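Local coordinates for major pilin backbone protein T-antigen, T13 (Streptococcus pyogenes, PDB 6BBT) that probably forms the repeating backbone of the group A streptococcal pilus and is the trypsin-resistant T-antigen used in Lancefield serotyping, at residues 159-165 / 217-223; 180-184 / 205-210; 229-235 / 260-266. All coordinates share one frame; numbering follows the deposited sequence. Where two conformers were deposited one is given.

Interaction 1. Residues 159-165 / 217-223; sequences LKIEKQV and DHQSIML
Q164 lays its CG over one face of the H218 ring, off-centre toward the rim, 4.2 Å from CG to the ring centroid. Its NE2 bonds weakly to E162 OE2, which approaches the same imidazole obliquely, 3.6 Å from CD2 of H218. Farther along this face the K160 chain, extended with CG anti to the backbone N (chi1 176°), brings CE to 3.8 Å from CB of S220. The L159 and I161 side is mainly apolar: CB of I161 rests 3.9 Å from CG2 of I221, and CB of L159 lies beside CD1 of L223. Antiparallel backbone bonds join strand 159-165 to 220-223 and continue through K163 into the loop. There D217 takes over with its side chain: V165 N donates to D217 OD1 (2.8 Å) from above the carboxylate plane. Strand 271-279 flanks the other edge of 159-165, and K163 NZ is covalently joined to CG of N277, an intramolecular isopeptide bond, with E236 weakly hydrogen-bonded to it. Polar and aliphatic contacts on one face, and hydrocarbon from L159, I161, I221 and L223 on the other, imply a sheet with one side toward solvent and one toward the sandwich core, its middle strand covalently pinned.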
loop_
_atom_site.group_PDB
_atom_site.type_symbol
_atom_site.label_atom_id
_atom_site.label_comp_id
_atom_site.label_asym_id
_atom_site.label_seq_id
_atom_site.Cartn_x
_atom_site.Cartn_y
_atom_site.Cartn_z
ATOM N N LEU A 159 -17.040 -0.044 5.320
ATOM C CA LEU A 159 -18.346 0.143 4.747
ATOM C C LEU A 159 -19.381 -0.477 5.682
ATOM O O LEU A 159 -19.298 -1.647 6.001
ATOM C CB LEU A 159 -18.425 -0.520 3.371
ATOM C CG LEU A 159 -19.800 -0.529 2.686
ATOM C CD1 LEU A 159 -20.285 0.888 2.458
ATOM C CD2 LEU A 159 -19.749 -1.284 1.373
ATOM N N LYS A 160 -20.341 0.323 6.122
ATOM C CA LYS A 160 -21.479 -0.168 6.867
ATOM C C LYS A 160 -22.706 -0.063 5.963
ATOM O O LYS A 160 -22.871 0.934 5.231
ATOM C CB LYS A 160 -21.652 0.655 8.135
ATOM C CG LYS A 160 -22.884 0.300 8.952
ATOM C CD LYS A 160 -22.860 1.013 10.282
ATOM C CE LYS A 160 -24.209 0.933 10.968
ATOM N NZ LYS A 160 -24.097 1.494 12.351
ATOM N N ILE A 161 -23.545 -1.096 5.999
ATOM C CA ILE A 161 -24.768 -1.148 5.233
ATOM C C ILE A 161 -25.895 -1.408 6.222
ATOM O O ILE A 161 -25.870 -2.407 6.947
ATOM C CB ILE A 161 -24.734 -2.244 4.150
ATOM C CG1 ILE A 161 -23.592 -1.988 3.157
ATOM C CG2 ILE A 161 -26.060 -2.311 3.384
ATOM C CD1 ILE A 161 -23.311 -3.144 2.224
ATOM N N GLU A 162 -26.872 -0.505 6.252
ATOM C CA GLU A 162 -28.030 -0.649 7.123
ATOM C C GLU A 162 -29.331 -0.610 6.347
ATOM O O GLU A 162 -29.445 0.109 5.354
ATOM C CB GLU A 162 -28.039 0.463 8.149
ATOM C CG GLU A 162 -28.980 0.178 9.302
ATOM C CD GLU A 162 -29.177 1.365 10.195
ATOM O OE1 GLU A 162 -28.187 2.096 10.422
ATOM O OE2 GLU A 162 -30.323 1.548 10.665
ATOM N N LYS A 163 -30.319 -1.360 6.842
ATOM C CA LYS A 163 -31.665 -1.377 6.281
ATOM C C LYS A 163 -32.611 -0.553 7.161
ATOM O O LYS A 163 -32.629 -0.713 8.385
ATOM C CB LYS A 163 -32.166 -2.819 6.174
ATOM C CG LYS A 163 -33.572 -2.991 5.597
ATOM C CD LYS A 163 -33.652 -2.691 4.105
ATOM C CE LYS A 163 -35.084 -2.415 3.688
ATOM N NZ LYS A 163 -35.270 -2.171 2.235
ATOM N N GLN A 164 -33.388 0.324 6.526
ATOM C CA GLN A 164 -34.513 0.984 7.186
ATOM C C GLN A 164 -35.800 0.775 6.412
ATOM O O GLN A 164 -35.801 0.759 5.174
ATOM C CB GLN A 164 -34.225 2.465 7.423
ATOM C CG GLN A 164 -33.824 2.723 8.866
ATOM C CD GLN A 164 -33.001 3.970 9.042
ATOM O OE1 GLN A 164 -33.124 4.929 8.279
ATOM N NE2 GLN A 164 -32.147 3.969 10.063
ATOM N N VAL A 165 -36.884 0.583 7.162
ATOM C CA VAL A 165 -38.215 0.368 6.599
ATOM C C VAL A 165 -39.142 1.502 7.039
ATOM O O VAL A 165 -39.154 1.876 8.214
ATOM C CB VAL A 165 -38.800 -0.988 7.034
ATOM C CG1 VAL A 165 -40.236 -1.145 6.536
ATOM C CG2 VAL A 165 -37.926 -2.128 6.516
ATOM N N ASP A 217 -35.402 -4.443 9.200
ATOM C CA ASP A 217 -35.395 -3.053 9.671
ATOM C C ASP A 217 -34.397 -2.864 10.805
ATOM O O ASP A 217 -34.357 -3.651 11.748
ATOM C CB ASP A 217 -36.801 -2.625 10.125
ATOM C CG ASP A 217 -36.923 -1.121 10.396
ATOM O OD1 ASP A 217 -36.265 -0.297 9.739
ATOM O OD2 ASP A 217 -37.731 -0.751 11.265
ATOM N N HIS A 218 -33.562 -1.839 10.662
ATOM C CA HIS A 218 -32.543 -1.443 11.641
ATOM C C HIS A 218 -31.349 -2.386 11.826
ATOM O O HIS A 218 -30.487 -2.108 12.647
ATOM C CB HIS A 218 -33.189 -1.017 12.989
ATOM C CG HIS A 218 -33.752 0.369 12.943
ATOM N ND1 HIS A 218 -35.102 0.626 12.801
ATOM C CD2 HIS A 218 -33.136 1.578 12.935
ATOM C CE1 HIS A 218 -35.295 1.933 12.745
ATOM N NE2 HIS A 218 -34.119 2.533 12.821
ATOM N N GLN A 219 -31.258 -3.445 11.031
ATOM C CA GLN A 219 -30.114 -4.345 11.089
ATOM C C GLN A 219 -29.038 -3.803 10.152
ATOM O O GLN A 219 -29.351 -3.234 9.107
ATOM C CB GLN A 219 -30.532 -5.757 10.675
ATOM C CG GLN A 219 -29.552 -6.850 11.066
ATOM C CD GLN A 219 -30.021 -8.230 10.639
ATOM O OE1 GLN A 219 -30.972 -8.363 9.877
ATOM N NE2 GLN A 219 -29.342 -9.264 11.117
ATOM N N SER A 220 -27.779 -3.980 10.534
ATOM C CA SER A 220 -26.640 -3.555 9.720
ATOM C C SER A 220 -25.593 -4.657 9.586
ATOM O O SER A 220 -25.569 -5.622 10.344
ATOM C CB SER A 220 -25.981 -2.315 10.318
ATOM O OG SER A 220 -25.517 -2.571 11.626
ATOM N N ILE A 221 -24.734 -4.490 8.599
ATOM C CA ILE A 221 -23.558 -5.327 8.403
ATOM C C ILE A 221 -22.388 -4.336 8.252
ATOM O O ILE A 221 -22.609 -3.182 7.866
ATOM C CB ILE A 221 -23.836 -6.249 7.192
ATOM C CG1 ILE A 221 -23.058 -7.535 7.276
ATOM C CG2 ILE A 221 -23.635 -5.536 5.852
ATOM C CD1 ILE A 221 -23.542 -8.556 6.264
ATOM N N MET A 222 -21.170 -4.728 8.628
ATOM C CA MET A 222 -20.010 -3.834 8.457
ATOM C C MET A 222 -18.766 -4.585 8.022
ATOM O O MET A 222 -18.457 -5.658 8.539
ATOM C CB MET A 222 -19.684 -3.036 9.724
ATOM C CG MET A 222 -18.604 -1.963 9.481
ATOM S SD MET A 222 -17.908 -1.173 10.947
ATOM C CE MET A 222 -18.133 -2.475 12.138
ATOM N N LEU A 223 -18.058 -4.000 7.061
ATOM C CA LEU A 223 -16.752 -4.468 6.648
ATOM C C LEU A 223 -15.831 -3.419 7.219
ATOM O O LEU A 223 -15.813 -2.294 6.720
ATOM C CB LEU A 223 -16.646 -4.558 5.118
ATOM C CG LEU A 223 -17.662 -5.502 4.464
ATOM C CD1 LEU A 223 -18.855 -4.710 3.948
ATOM C CD2 LEU A 223 -17.070 -6.324 3.323
#

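Interaction 2. Residues 180-184 / 205-210; sequences LILEA and VVIGQE
L182 faces a type II beta turn, V206 to Q209, that carries the chain from strand 201-206 in one sheet of a two-sheet beta sandwich to strand 211-215 in the other, where 176-183 also lies. With CG placed beside the backbone N (chi1 -54°), the leucine reaches inward between the sheets. Its CB lies 4.3 Å from CG1 of I207, its CG 4.2 Å from CG1 of V205, and its tip CD1 closes on that same V205 methyl at 4.0 Å, the two side chains crossing at about a right angle. V194, I230 and Y232 touch L182 as well, so the leucine is buried in the core. I207, the second residue of the turn, also reaches A184: its CG2 sits 3.6 Å from CA of A184 and packs against the methyl of that alanine. On the outer side I181 lays CG1 and CD1 along the backbone of Q209. One direct polar bond spans the segments, from G208 N to L182 O at 2.7 Å, nearly along the C=O axis although bent at the hydrogen (141°). G208 holds the third position of the turn, where its positive phi of 91° suits a residue without a side chain. A water supplements this bond as a three-way bridge: it accepts from L182 N at 2.9 Å and donates both to V206 O and to Q209 O, the last bond being 2.6 Å long.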
loop_
_atom_site.group_PDB
_atom_site.type_symbol
_atom_site.label_atom_id
_atom_site.label_comp_id
_atom_site.label_asym_id
_atom_site.label_seq_id
_atom_site.Cartn_x
_atom_site.Cartn_y
_atom_site.Cartn_z
ATOM N N LEU A 180 -23.692 -8.288 -2.392
ATOM C CA LEU A 180 -22.528 -7.446 -2.456
ATOM C C LEU A 180 -21.454 -8.166 -3.252
ATOM O O LEU A 180 -21.250 -9.371 -3.084
ATOM C CB LEU A 180 -22.030 -7.171 -1.048
ATOM C CG LEU A 180 -20.760 -6.358 -0.863
ATOM C CD1 LEU A 180 -20.965 -4.886 -1.197
ATOM C CD2 LEU A 180 -20.285 -6.541 0.561
ATOM N N ILE A 181 -20.758 -7.415 -4.101
ATOM C CA ILE A 181 -19.579 -7.919 -4.770
ATOM C C ILE A 181 -18.477 -6.872 -4.614
ATOM O O ILE A 181 -18.712 -5.675 -4.778
ATOM C CB ILE A 181 -19.862 -8.313 -6.242
ATOM C CG1 ILE A 181 -18.591 -8.772 -6.950
ATOM C CG2 ILE A 181 -20.470 -7.169 -7.006
ATOM C CD1 ILE A 181 -18.888 -9.614 -8.180
ATOM N N LEU A 182 -17.304 -7.325 -4.188
ATOM C CA LEU A 182 -16.117 -6.498 -4.160
ATOM C C LEU A 182 -15.357 -6.876 -5.421
ATOM O O LEU A 182 -14.997 -8.039 -5.588
ATOM C CB LEU A 182 -15.296 -6.802 -2.919
ATOM C CG LEU A 182 -15.979 -6.722 -1.560
ATOM C CD1 LEU A 182 -14.942 -6.984 -0.498
ATOM C CD2 LEU A 182 -16.636 -5.377 -1.319
ATOM N N GLU A 183 -15.150 -5.934 -6.332
ATOM C CA GLU A 183 -14.486 -6.267 -7.599
ATOM C C GLU A 183 -12.997 -6.267 -7.358
ATOM O O GLU A 183 -12.496 -5.422 -6.626
ATOM C CB GLU A 183 -14.784 -5.253 -8.708
ATOM C CG GLU A 183 -16.242 -4.969 -8.969
ATOM C CD GLU A 183 -16.976 -6.083 -9.671
ATOM O OE1 GLU A 183 -18.190 -5.898 -9.881
ATOM O OE2 GLU A 183 -16.362 -7.120 -10.027
ATOM N N ALA A 184 -12.296 -7.203 -7.976
ATOM C CA ALA A 184 -10.844 -7.210 -7.934
ATOM C C ALA A 184 -10.250 -5.939 -8.592
ATOM O O ALA A 184 -10.844 -5.347 -9.505
ATOM C CB ALA A 184 -10.310 -8.480 -8.599
ATOM N N VAL A 205 -15.687 -12.381 3.167
ATOM C CA VAL A 205 -16.168 -12.076 1.839
ATOM C C VAL A 205 -14.995 -12.316 0.889
ATOM O O VAL A 205 -13.918 -11.783 1.098
ATOM C CB VAL A 205 -16.637 -10.622 1.742
ATOM C CG1 VAL A 205 -17.100 -10.294 0.321
ATOM C CG2 VAL A 205 -17.752 -10.377 2.743
ATOM N N VAL A 206 -15.197 -13.126 -0.140
ATOM C CA VAL A 206 -14.153 -13.369 -1.121
ATOM C C VAL A 206 -14.296 -12.331 -2.240
ATOM O O VAL A 206 -15.381 -12.169 -2.823
ATOM C CB VAL A 206 -14.235 -14.794 -1.713
ATOM C CG1 VAL A 206 -13.111 -15.019 -2.727
ATOM C CG2 VAL A 206 -14.178 -15.833 -0.604
ATOM N N ILE A 207 -13.202 -11.637 -2.536
ATOM C CA ILE A 207 -13.164 -10.643 -3.617
ATOM C C ILE A 207 -13.458 -11.312 -4.956
ATOM O O ILE A 207 -12.934 -12.364 -5.248
ATOM C CB ILE A 207 -11.802 -9.937 -3.687
ATOM C CG1 ILE A 207 -11.652 -9.016 -2.473
ATOM C CG2 ILE A 207 -11.664 -9.127 -4.976
ATOM C CD1 ILE A 207 -10.273 -8.430 -2.300
ATOM N N GLY A 208 -14.332 -10.683 -5.726
ATOM C CA GLY A 208 -14.644 -11.082 -7.107
ATOM C C GLY A 208 -15.776 -12.050 -7.279
ATOM O O GLY A 208 -15.866 -12.693 -8.329
ATOM N N GLN A 209 -16.615 -12.202 -6.252
ATOM C CA GLN A 209 -17.819 -13.040 -6.353
ATOM C C GLN A 209 -18.922 -12.485 -5.483
ATOM O O GLN A 209 -18.663 -11.814 -4.498
ATOM C CB GLN A 209 -17.527 -14.515 -5.968
ATOM C CG GLN A 209 -17.193 -14.709 -4.494
ATOM C CD GLN A 209 -16.606 -16.074 -4.157
ATOM O OE1 GLN A 209 -15.592 -16.492 -4.712
ATOM N NE2 GLN A 209 -17.249 -16.775 -3.233
ATOM N N GLU A 210 -20.152 -12.800 -5.845
ATOM C CA GLU A 210 -21.318 -12.340 -5.134
ATOM C C GLU A 210 -21.346 -12.887 -3.714
ATOM O O GLU A 210 -21.079 -14.072 -3.502
ATOM C CB GLU A 210 -22.580 -12.765 -5.876
ATOM C CG GLU A 210 -22.747 -12.034 -7.192
ATOM C CD GLU A 210 -24.119 -12.217 -7.813
ATOM O OE1 GLU A 210 -24.926 -13.054 -7.338
ATOM O OE2 GLU A 210 -24.394 -11.501 -8.791
HETATM O O HOH W 1 -17.092 -10.095 -3.427
#

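Interaction 3. Residues 229-235 / 260-266; sequences GISYKLT and LGNLQKT
The chi1 of 63° in Y232 puts CG between the backbone N and the carbonyl carbon, while Q264 has CG anti to its N (chi1 177°), which runs CB and CG along the ring and hydroxyl; a bend at chi2 turns the amide aside. The two side chains run the same way, with Q264 CB over one ring face at 4.0 Å from the centroid, a CH-pi contact, and Q264 CG at 3.3 Å from Y232 OH. Q264 O also lies over a face of this ring. At the ring edge, in plane, CG2 of T266 meets CD2 of Y232 at 3.7 Å. The phenol OH is hydrogen-bonded to D271, and L159, L182 and L248 pack around the tyrosine, which is buried between the sheets.

Beneath these side chains Y232 and Q264 form a hydrogen-bonded antiparallel pair, one of two bridges, with S231-K265, joining the short edge strand 264-265 to strand 231-236 in the four-stranded sheet. At one end T266 N makes a nearly straight bond to I230 O (2.8 Å, 172° at the hydrogen). G229 N answers by reaching T266 O at 2.9 Å from above the carbonyl plane, and weakly also T266 OG1, which is hydrogen-bonded to P227 O as well. At the other end regular pairing gives way to a loop: G261 N bonds to L234 O at 2.8 Å, L260 CD2 lies side by side with L234 CD2, and G261 CA packs on the T235 methyl. Between them K233 puts CB 3.4 Å from N262 O and carries CD and CE past G261 O to CD2 of L263. The tyrosine hydroxyl and threonine oxygen, both on buried residues, each have a polar partner; the chemistry implies an edge strand held by backbone bonds, packing Q264 and T266 against its neighbour's tyrosine.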
loop_
_atom_site.group_PDB
_atom_site.type_symbol
_atom_site.label_atom_id
_atom_site.label_comp_id
_atom_site.label_asym_id
_atom_site.label_seq_id
_atom_site.Cartn_x
_atom_site.Cartn_y
_atom_site.Cartn_z
ATOM N N GLY A 229 -9.526 1.763 -2.553
ATOM C CA GLY A 229 -9.362 1.773 -3.999
ATOM C C GLY A 229 -10.027 0.629 -4.736
ATOM O O GLY A 229 -9.923 0.565 -5.956
ATOM N N ILE A 230 -10.700 -0.292 -4.040
ATOM C CA ILE A 230 -11.463 -1.314 -4.760
ATOM C C ILE A 230 -12.850 -0.786 -5.036
ATOM O O ILE A 230 -13.292 0.154 -4.398
ATOM C CB ILE A 230 -11.523 -2.681 -4.045
ATOM C CG1 ILE A 230 -12.186 -2.610 -2.671
ATOM C CG2 ILE A 230 -10.120 -3.261 -3.954
ATOM C CD1 ILE A 230 -12.561 -3.993 -2.162
ATOM N N SER A 231 -13.532 -1.388 -5.987
ATOM C CA SER A 231 -14.882 -1.002 -6.308
ATOM C C SER A 231 -15.830 -2.096 -5.836
ATOM O O SER A 231 -15.471 -3.276 -5.826
ATOM C CB SER A 231 -15.027 -0.761 -7.792
ATOM O OG SER A 231 -14.296 0.380 -8.179
ATOM N N TYR A 232 -17.020 -1.696 -5.417
ATOM C CA TYR A 232 -18.060 -2.635 -5.017
ATOM C C TYR A 232 -19.403 -2.257 -5.619
ATOM O O TYR A 232 -19.618 -1.113 -5.997
ATOM C CB TYR A 232 -18.193 -2.704 -3.492
ATOM C CG TYR A 232 -18.618 -1.417 -2.820
ATOM C CD1 TYR A 232 -19.968 -1.088 -2.676
ATOM C CD2 TYR A 232 -17.668 -0.518 -2.324
ATOM C CE1 TYR A 232 -20.363 0.093 -2.052
ATOM C CE2 TYR A 232 -18.054 0.661 -1.703
ATOM C CZ TYR A 232 -19.398 0.963 -1.576
ATOM O OH TYR A 232 -19.783 2.130 -0.950
ATOM N N LYS A 233 -20.306 -3.224 -5.698
ATOM C CA LYS A 233 -21.682 -2.903 -5.976
ATOM C C LYS A 233 -22.619 -3.683 -5.062
ATOM O O LYS A 233 -22.360 -4.843 -4.712
ATOM C CB LYS A 233 -22.024 -3.072 -7.446
ATOM C CG LYS A 233 -21.986 -4.467 -7.963
ATOM C CD LYS A 233 -22.559 -4.549 -9.378
ATOM C CE LYS A 233 -21.591 -4.016 -10.418
ATOM N NZ LYS A 233 -21.847 -4.632 -11.758
ATOM N N LEU A 234 -23.677 -2.996 -4.650
ATOM C CA LEU A 234 -24.680 -3.544 -3.745
ATOM C C LEU A 234 -26.005 -3.524 -4.472
ATOM O O LEU A 234 -26.364 -2.524 -5.076
ATOM C CB LEU A 234 -24.776 -2.701 -2.478
ATOM C CG LEU A 234 -25.812 -3.161 -1.438
ATOM C CD1 LEU A 234 -25.427 -4.509 -0.845
ATOM C CD2 LEU A 234 -25.978 -2.100 -0.357
ATOM N N THR A 235 -26.723 -4.635 -4.430
ATOM C CA THR A 235 -28.089 -4.682 -4.927
ATOM C C THR A 235 -28.994 -5.268 -3.856
ATOM O O THR A 235 -28.519 -5.886 -2.897
ATOM C CB THR A 235 -28.200 -5.550 -6.185
ATOM O OG1 THR A 235 -27.742 -6.860 -5.885
ATOM C CG2 THR A 235 -27.370 -5.005 -7.306
ATOM N N LEU A 260 -28.586 1.476 -6.439
ATOM C CA LEU A 260 -28.262 0.081 -6.216
ATOM C C LEU A 260 -27.933 -0.556 -7.547
ATOM O O LEU A 260 -28.637 -0.322 -8.519
ATOM C CB LEU A 260 -29.447 -0.647 -5.554
ATOM C CG LEU A 260 -29.813 -0.267 -4.116
ATOM C CD1 LEU A 260 -31.057 -1.023 -3.683
ATOM C CD2 LEU A 260 -28.690 -0.578 -3.165
ATOM N N GLY A 261 -26.858 -1.338 -7.589
ATOM C CA GLY A 261 -26.322 -1.907 -8.846
ATOM C C GLY A 261 -25.160 -1.145 -9.477
ATOM O O GLY A 261 -24.501 -1.674 -10.380
ATOM N N ASN A 262 -24.898 0.073 -9.008
ATOM C CA ASN A 262 -23.791 0.893 -9.510
ATOM C C ASN A 262 -22.482 0.596 -8.786
ATOM O O ASN A 262 -22.488 0.337 -7.603
ATOM C CB ASN A 262 -24.080 2.401 -9.363
ATOM C CG ASN A 262 -24.994 2.950 -10.456
ATOM O OD1 ASN A 262 -24.712 3.999 -11.008
ATOM N ND2 ASN A 262 -26.088 2.271 -10.746
ATOM N N LEU A 263 -21.367 0.668 -9.508
ATOM C CA LEU A 263 -20.041 0.552 -8.905
ATOM C C LEU A 263 -19.725 1.769 -8.092
ATOM O O LEU A 263 -19.943 2.878 -8.551
ATOM C CB LEU A 263 -18.935 0.400 -9.947
ATOM C CG LEU A 263 -18.610 -0.999 -10.459
ATOM C CD1 LEU A 263 -17.400 -0.888 -11.383
ATOM C CD2 LEU A 263 -18.350 -1.993 -9.335
ATOM N N GLN A 264 -19.201 1.550 -6.888
ATOM C CA GLN A 264 -18.712 2.612 -6.036
ATOM C C GLN A 264 -17.272 2.261 -5.648
ATOM O O GLN A 264 -16.997 1.130 -5.291
ATOM C CB GLN A 264 -19.596 2.712 -4.791
ATOM C CG GLN A 264 -19.170 3.733 -3.752
ATOM C CD GLN A 264 -19.188 5.163 -4.271
ATOM O OE1 GLN A 264 -20.038 5.531 -5.080
ATOM N NE2 GLN A 264 -18.256 5.968 -3.797
ATOM N N LYS A 265 -16.370 3.236 -5.728
ATOM C CA LYS A 265 -14.970 3.009 -5.381
ATOM C C LYS A 265 -14.730 3.373 -3.917
ATOM O O LYS A 265 -15.208 4.416 -3.460
ATOM C CB LYS A 265 -14.069 3.844 -6.279
ATOM C CG LYS A 265 -12.597 3.531 -6.074
ATOM C CD LYS A 265 -11.671 4.358 -6.959
ATOM C CE LYS A 265 -11.181 3.554 -8.149
ATOM N NZ LYS A 265 -10.156 4.303 -8.931
ATOM N N THR A 266 -13.981 2.542 -3.188
ATOM C CA THR A 266 -13.644 2.851 -1.805
ATOM C C THR A 266 -12.487 3.848 -1.790
ATOM O O THR A 266 -11.610 3.796 -2.648
ATOM C CB THR A 266 -13.222 1.600 -0.989
ATOM O OG1 THR A 266 -11.967 1.105 -1.458
ATOM C CG2 THR A 266 -14.280 0.489 -1.082
#

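Interactions 2 and 3 share the four-stranded sheet: 176-183 and 231-236 are neighbours in it, with probable backbone bonds between E183 N and S231 O and between K233 N and I181 O. Interaction 1 belongs to the facing sheet, and its apolar face supplies the core: I161 packs on L234, L159 on Y232, and L223 on both L180 and V205. Interactions 1 and 3 are strand pairings with ladders of backbone bonds, whereas interaction 2 joins a strand to a turn by one direct bond, a water and hydrocarbon contacts. All three are partly buried; outward lie H218 and E162 in 1, Q209 and E210 in 2, and N262, L263 and K265 in 3.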